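Local coordinates for protein Pcdhgb2 (PDB 5SZR) that probably acts as a calcium-dependent cell-adhesion protein and may help to establish and maintain specific neuronal connections in the brain, at residues Val224-Pro229 against Arg318-Pro323; Phe44-Glu49 against Thr79-Ala84. One frame throughout, in Å; residues are numbered along the deposited sequence.

In the fold
From the N terminus, contact 2 comes first. It closes a loop within the first of the four cadherin domains of this chain: the end of strand 41-44 and the loop after it are joined to strand 77-85, with helix 49-54 in between. The chain then runs through the second domain before contact 1 opens at the end of strand 219-225. That loop spans most of the third domain and closes at the linker 318-323. The two loops follow in series and neither nest nor cross. Contact 2 is strand pairing and side-chain packing inside one domain. Contact 1 joins the third domain to the linker through calcium ions that also bind residues of the fourth.

Contact 1: Val224-Pro229 against Arg318-Pro323; sequences VAENNP and RNDNAP. With CA (calcium ion), chain Q; CA (calcium ion), chain P; CA (calcium ion), chain R.
Glu226 and Arg318 mark the nearest approach of the two backbones, with CA of Glu226 6.1 Å from CA of Arg318. Segment Val224-Pro229 leaves strand 219-225 and turns at Asn227, whose backbone is left-handed. Segment Arg318-Pro323 is irregular, with an inverse gamma turn centred on Asn319. N of Arg318 donates to OE1 of Glu226 at 3.2 Å, meeting it nearly along the C-O axis. CG of Glu226 is anti to the backbone N (chi1 179°), and the extended chain brings the carboxylate to bridge two calcium ions. OE2 of Glu226 binds the chain P ion at 2.3 Å; OE1 of Glu226 reaches the chain Q ion at a longer 2.8 Å. Asp320 comes tip to tip with Glu226, the carboxylate planes 57° apart. It bridges the same ions: OD1 of Asp320 lies 2.4 Å from the chain Q ion, and OD2 binds the chain P ion. The ions probably offset the repulsion between these acids. This is the calcium site of a cadherin interdomain junction, and Asp320 belongs to its DxNDN linker motif. Asp284 and Glu286 add ligands from the same domain as Glu226. Asn319 OD1 and Asn321 O hold the third ion, with Asp358 and Asp360 among its other ligands. In the second shell, ND2 of Asn227 donates to OD2 of Asp320 at 3.0 Å, from above the carboxylate plane, while OD1 of Asn227 accepts from a water on the chain P ion. The Arg318 side chain runs back along the strand end, its NE 3.7 Å from CB of Ala225.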
loop_
_atom_site.group_PDB
_atom_site.type_symbol
_atom_site.label_atom_id
_atom_site.label_comp_id
_atom_site.label_asym_id
_atom_site.label_seq_id
_atom_site.Cartn_x
_atom_site.Cartn_y
_atom_site.Cartn_z
ATOM N N VAL A 224 8.176 -13.282 29.532
ATOM C CA VAL A 224 9.084 -14.410 29.324
ATOM C C VAL A 224 9.300 -15.112 30.658
ATOM O O VAL A 224 9.800 -14.503 31.611
ATOM C CB VAL A 224 10.438 -13.978 28.736
ATOM C CG1 VAL A 224 11.236 -15.199 28.308
ATOM C CG2 VAL A 224 10.252 -13.024 27.578
ATOM N N ALA A 225 8.948 -16.393 30.718
ATOM C CA ALA A 225 9.153 -17.162 31.935
ATOM C C ALA A 225 10.641 -17.340 32.204
ATOM O O ALA A 225 11.427 -17.634 31.299
ATOM C CB ALA A 225 8.471 -18.527 31.841
ATOM N N GLU A 226 11.012 -17.137 33.463
ATOM C CA GLU A 226 12.364 -17.365 33.951
ATOM C C GLU A 226 12.889 -18.730 33.527
ATOM O O GLU A 226 12.115 -19.656 33.257
ATOM C CB GLU A 226 12.344 -17.240 35.473
ATOM C CG GLU A 226 13.624 -17.451 36.213
ATOM C CD GLU A 226 13.433 -17.182 37.686
ATOM O OE1 GLU A 226 12.419 -17.643 38.251
ATOM O OE2 GLU A 226 14.271 -16.469 38.265
ATOM N N ASN A 227 14.217 -18.842 33.464
ATOM C CA ASN A 227 14.932 -20.091 33.202
ATOM C C ASN A 227 14.674 -20.624 31.798
ATOM O O ASN A 227 14.874 -21.815 31.531
ATOM C CB ASN A 227 14.597 -21.156 34.252
ATOM C CG ASN A 227 14.898 -20.686 35.659
ATOM O OD1 ASN A 227 15.883 -19.986 35.891
ATOM N ND2 ASN A 227 14.044 -21.059 36.607
ATOM N N ASN A 228 14.215 -19.748 30.910
ATOM C CA ASN A 228 14.090 -20.058 29.498
ATOM C C ASN A 228 15.420 -20.566 28.944
ATOM O O ASN A 228 16.492 -20.136 29.383
ATOM C CB ASN A 228 13.683 -18.806 28.737
ATOM C CG ASN A 228 14.698 -17.691 28.900
ATOM O OD1 ASN A 228 14.844 -17.121 29.984
ATOM N ND2 ASN A 228 15.428 -17.398 27.831
ATOM N N PRO A 229 15.387 -21.467 27.966
ATOM C CA PRO A 229 16.619 -21.820 27.269
ATOM C C PRO A 229 17.166 -20.608 26.547
ATOM O O PRO A 229 16.402 -19.725 26.118
ATOM C CB PRO A 229 16.169 -22.910 26.282
ATOM C CG PRO A 229 14.800 -23.325 26.723
ATOM C CD PRO A 229 14.207 -22.138 27.395
ATOM N N ARG A 318 9.245 -18.017 38.403
ATOM C CA ARG A 318 8.955 -19.428 38.596
ATOM C C ARG A 318 9.365 -19.849 40.001
ATOM O O ARG A 318 10.105 -19.146 40.694
ATOM C CB ARG A 318 9.676 -20.301 37.564
ATOM C CG ARG A 318 9.038 -20.314 36.186
ATOM C CD ARG A 318 9.668 -21.398 35.323
ATOM N NE ARG A 318 9.072 -21.466 33.992
ATOM C CZ ARG A 318 7.939 -22.105 33.715
ATOM N NH1 ARG A 318 7.470 -22.121 32.473
ATOM N NH2 ARG A 318 7.273 -22.727 34.682
ATOM N N ASN A 319 8.876 -21.016 40.417
ATOM C CA ASN A 319 9.185 -21.542 41.747
ATOM C C ASN A 319 10.448 -22.403 41.680
ATOM O O ASN A 319 10.423 -23.626 41.822
ATOM C CB ASN A 319 8.005 -22.327 42.305
ATOM C CG ASN A 319 8.168 -22.627 43.783
ATOM O OD1 ASN A 319 8.680 -21.796 44.528
ATOM N ND2 ASN A 319 7.754 -23.823 44.211
ATOM N N ASP A 320 11.579 -21.732 41.461
ATOM C CA ASP A 320 12.867 -22.409 41.395
ATOM C C ASP A 320 13.685 -22.255 42.675
ATOM O O ASP A 320 14.883 -22.556 42.678
ATOM C CB ASP A 320 13.667 -21.920 40.179
ATOM C CG ASP A 320 13.782 -20.406 40.108
ATOM O OD1 ASP A 320 13.048 -19.704 40.830
ATOM O OD2 ASP A 320 14.605 -19.915 39.304
ATOM N N ASN A 321 13.066 -21.807 43.764
ATOM C CA ASN A 321 13.729 -21.719 45.060
ATOM C C ASN A 321 12.843 -22.376 46.106
ATOM O O ASN A 321 11.674 -22.006 46.251
ATOM C CB ASN A 321 14.018 -20.268 45.447
ATOM C CG ASN A 321 15.083 -19.641 44.578
ATOM O OD1 ASN A 321 16.277 -19.742 44.868
ATOM N ND2 ASN A 321 14.659 -18.983 43.506
ATOM N N ALA A 322 13.397 -23.350 46.823
ATOM C CA ALA A 322 12.687 -23.946 47.939
ATOM C C ALA A 322 12.857 -23.079 49.182
ATOM O O ALA A 322 13.902 -22.449 49.368
ATOM C CB ALA A 322 13.203 -25.349 48.220
ATOM N N PRO A 323 11.839 -23.017 50.040
ATOM C CA PRO A 323 12.004 -22.298 51.307
ATOM C C PRO A 323 13.114 -22.920 52.139
ATOM O O PRO A 323 13.411 -24.113 52.030
ATOM C CB PRO A 323 10.637 -22.439 51.988
ATOM C CG PRO A 323 9.943 -23.546 51.274
ATOM C CD PRO A 323 10.487 -23.579 49.881
HETATM CA CA CA Q . 12.014 -17.554 41.053
HETATM CA CA CA P . 15.631 -17.835 39.502
HETATM CA CA CA R . 9.587 -20.818 46.381
HETATM O O HOH W 1 17.166 -18.605 37.826
HETATM O O HOH W 2 17.096 -18.576 41.510
#

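Contact 2: Phe44-Glu49 against Thr79-Ala84. With EDO (1,2-ethanediol), chain B.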
loop_
_atom_site.group_PDB
_atom_site.type_symbol
_atom_site.label_atom_id
_atom_site.label_comp_id
_atom_site.label_asym_id
_atom_site.label_seq_id
_atom_site.Cartn_x
_atom_site.Cartn_y
_atom_site.Cartn_z
ATOM N N PHE A 44 -15.037 17.264 -75.274
ATOM C CA PHE A 44 -13.983 17.956 -74.552
ATOM C C PHE A 44 -12.765 18.138 -75.452
ATOM O O PHE A 44 -12.553 17.394 -76.413
ATOM C CB PHE A 44 -13.574 17.182 -73.294
ATOM C CG PHE A 44 -14.644 17.099 -72.241
ATOM C CD1 PHE A 44 -15.183 18.247 -71.684
ATOM C CD2 PHE A 44 -15.089 15.868 -71.787
ATOM C CE1 PHE A 44 -16.160 18.166 -70.707
ATOM C CE2 PHE A 44 -16.064 15.783 -70.809
ATOM C CZ PHE A 44 -16.599 16.932 -70.268
ATOM N N HIS A 45 -11.952 19.140 -75.127
ATOM C CA HIS A 45 -10.686 19.325 -75.819
ATOM C C HIS A 45 -9.746 20.114 -74.919
ATOM O O HIS A 45 -10.165 21.067 -74.258
ATOM C CB HIS A 45 -10.881 20.025 -77.175
ATOM C CG HIS A 45 -10.192 21.350 -77.287
ATOM N ND1 HIS A 45 -10.818 22.542 -76.985
ATOM C CD2 HIS A 45 -8.935 21.673 -77.677
ATOM C CE1 HIS A 45 -9.973 23.540 -77.177
ATOM N NE2 HIS A 45 -8.825 23.039 -77.597
ATOM N N ASN A 46 -8.479 19.698 -74.893
ATOM C CA ASN A 46 -7.446 20.326 -74.071
ATOM C C ASN A 46 -7.872 20.391 -72.604
ATOM O O ASN A 46 -7.760 21.425 -71.938
ATOM C CB ASN A 46 -7.089 21.715 -74.609
ATOM C CG ASN A 46 -5.826 22.283 -73.974
ATOM O OD1 ASN A 46 -5.893 23.112 -73.064
ATOM N ND2 ASN A 46 -4.668 21.840 -74.454
ATOM N N VAL A 47 -8.370 19.268 -72.096
ATOM C CA VAL A 47 -8.749 19.163 -70.696
ATOM C C VAL A 47 -7.771 18.242 -69.989
ATOM O O VAL A 47 -7.072 17.429 -70.603
ATOM C CB VAL A 47 -10.195 18.662 -70.494
ATOM C CG1 VAL A 47 -11.191 19.609 -71.168
ATOM C CG2 VAL A 47 -10.345 17.231 -70.999
ATOM N N ASP A 48 -7.730 18.381 -68.670
ATOM C CA ASP A 48 -6.923 17.504 -67.844
ATOM C C ASP A 48 -7.467 16.081 -67.904
ATOM O O ASP A 48 -8.649 15.853 -68.176
ATOM C CB ASP A 48 -6.905 18.011 -66.404
ATOM C CG ASP A 48 -5.986 17.204 -65.513
ATOM O OD1 ASP A 48 -4.752 17.309 -65.686
ATOM O OD2 ASP A 48 -6.500 16.467 -64.646
ATOM N N GLU A 49 -6.575 15.115 -67.667
ATOM C CA GLU A 49 -6.971 13.711 -67.711
ATOM C C GLU A 49 -8.097 13.420 -66.728
ATOM O O GLU A 49 -8.994 12.620 -67.019
ATOM C CB GLU A 49 -5.763 12.821 -67.422
ATOM C CG GLU A 49 -6.113 11.362 -67.213
ATOM C CD GLU A 49 -4.908 10.523 -66.851
ATOM O OE1 GLU A 49 -3.820 11.104 -66.661
ATOM O OE2 GLU A 49 -5.051 9.285 -66.762
ATOM N N THR A 79 -11.416 22.565 -65.007
ATOM C CA THR A 79 -11.561 23.401 -66.191
ATOM C C THR A 79 -12.025 22.523 -67.346
ATOM O O THR A 79 -11.313 21.597 -67.753
ATOM C CB THR A 79 -10.248 24.103 -66.536
ATOM O OG1 THR A 79 -10.003 25.153 -65.593
ATOM C CG2 THR A 79 -10.307 24.696 -67.932
ATOM N N LEU A 80 -13.213 22.813 -67.867
ATOM C CA LEU A 80 -13.829 22.028 -68.927
ATOM C C LEU A 80 -13.929 22.883 -70.185
ATOM O O LEU A 80 -14.583 23.932 -70.177
ATOM C CB LEU A 80 -15.212 21.526 -68.507
ATOM C CG LEU A 80 -15.313 20.291 -67.604
ATOM C CD1 LEU A 80 -14.758 20.554 -66.210
ATOM C CD2 LEU A 80 -16.758 19.803 -67.523
ATOM N N ASN A 81 -13.277 22.441 -71.254
ATOM C CA ASN A 81 -13.384 23.079 -72.559
ATOM C C ASN A 81 -14.209 22.171 -73.458
ATOM O O ASN A 81 -13.877 20.992 -73.623
ATOM C CB ASN A 81 -12.003 23.333 -73.162
ATOM C CG ASN A 81 -11.102 24.122 -72.236
ATOM O OD1 ASN A 81 -11.494 25.156 -71.697
ATOM N ND2 ASN A 81 -9.883 23.630 -72.041
ATOM N N VAL A 82 -15.284 22.714 -74.024
ATOM C CA VAL A 82 -16.198 21.960 -74.874
ATOM C C VAL A 82 -16.127 22.520 -76.287
ATOM O O VAL A 82 -16.109 23.740 -76.488
ATOM C CB VAL A 82 -17.641 22.001 -74.334
ATOM C CG1 VAL A 82 -18.598 21.336 -75.309
ATOM C CG2 VAL A 82 -17.714 21.315 -72.976
ATOM N N GLU A 83 -16.084 21.622 -77.265
ATOM C CA GLU A 83 -16.032 21.979 -78.675
ATOM C C GLU A 83 -17.326 21.530 -79.342
ATOM O O GLU A 83 -17.687 20.350 -79.270
ATOM C CB GLU A 83 -14.825 21.335 -79.352
ATOM C CG GLU A 83 -14.697 21.669 -80.821
ATOM C CD GLU A 83 -13.880 20.641 -81.573
ATOM O OE1 GLU A 83 -13.894 19.458 -81.166
ATOM O OE2 GLU A 83 -13.223 21.017 -82.567
ATOM N N ALA A 84 -18.017 22.467 -79.987
ATOM C CA ALA A 84 -19.251 22.181 -80.706
ATOM C C ALA A 84 -18.974 22.155 -82.204
ATOM O O ALA A 84 -18.438 23.121 -82.754
ATOM C CB ALA A 84 -20.325 23.221 -80.385
HETATM C C1 EDO B . -2.338 16.775 -69.051
HETATM O O1 EDO B . -2.565 17.790 -68.066
HETATM C C2 EDO B . -2.926 15.452 -68.581
HETATM O O2 EDO B . -4.344 15.590 -68.447
HETATM O O HOH W 3 -8.663 20.870 -67.845
#
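Phe44 pairs with Val82 as an antiparallel non-hydrogen-bonded pair, and its side chain leans along strand 77-85. CB of Phe44 lies 3.8 Å from O of Asn81. CG is anti to the carbonyl carbon (chi1 -66°), which turns the ring toward Leu80. CD1 of Phe44 passes the same Asn81 O at 3.6 Å, so this oxygen sits at the ring edge. Further out, CE1 of Phe44 touches CD2 of Leu80 at 3.6 Å and, more loosely, CG2 of Val82. At the tip, CZ of Phe44 is 4.0 Å from CD2 of Leu80. An alanine in place of Phe44 would probably open a gap beside Leu80 and Val82 and leave their methyl groups less well packed.

Asn81 ties down the loop. O of Asn81 accepts from N of His45 at 3.1 Å. ND2 of Asn81 makes weak bonds to O of His45 and O of Asn46, while its OD1 is hydrogen-bonded to OG of Ser95 on strand 91-101. CG1 of Val47 packs 3.5 Å from N of Asn81. A water links N of Asp48 to O of Thr79. Asp48 then caps helix 49-54 through Gln50 N. In this cadherin beta sandwich, strand 41-44 edges the sheet next to strand 77-85. Phe44, at its end, also packs on Glu52 of helix 49-54 and on Phe55 and Leu57 of strand 55-57.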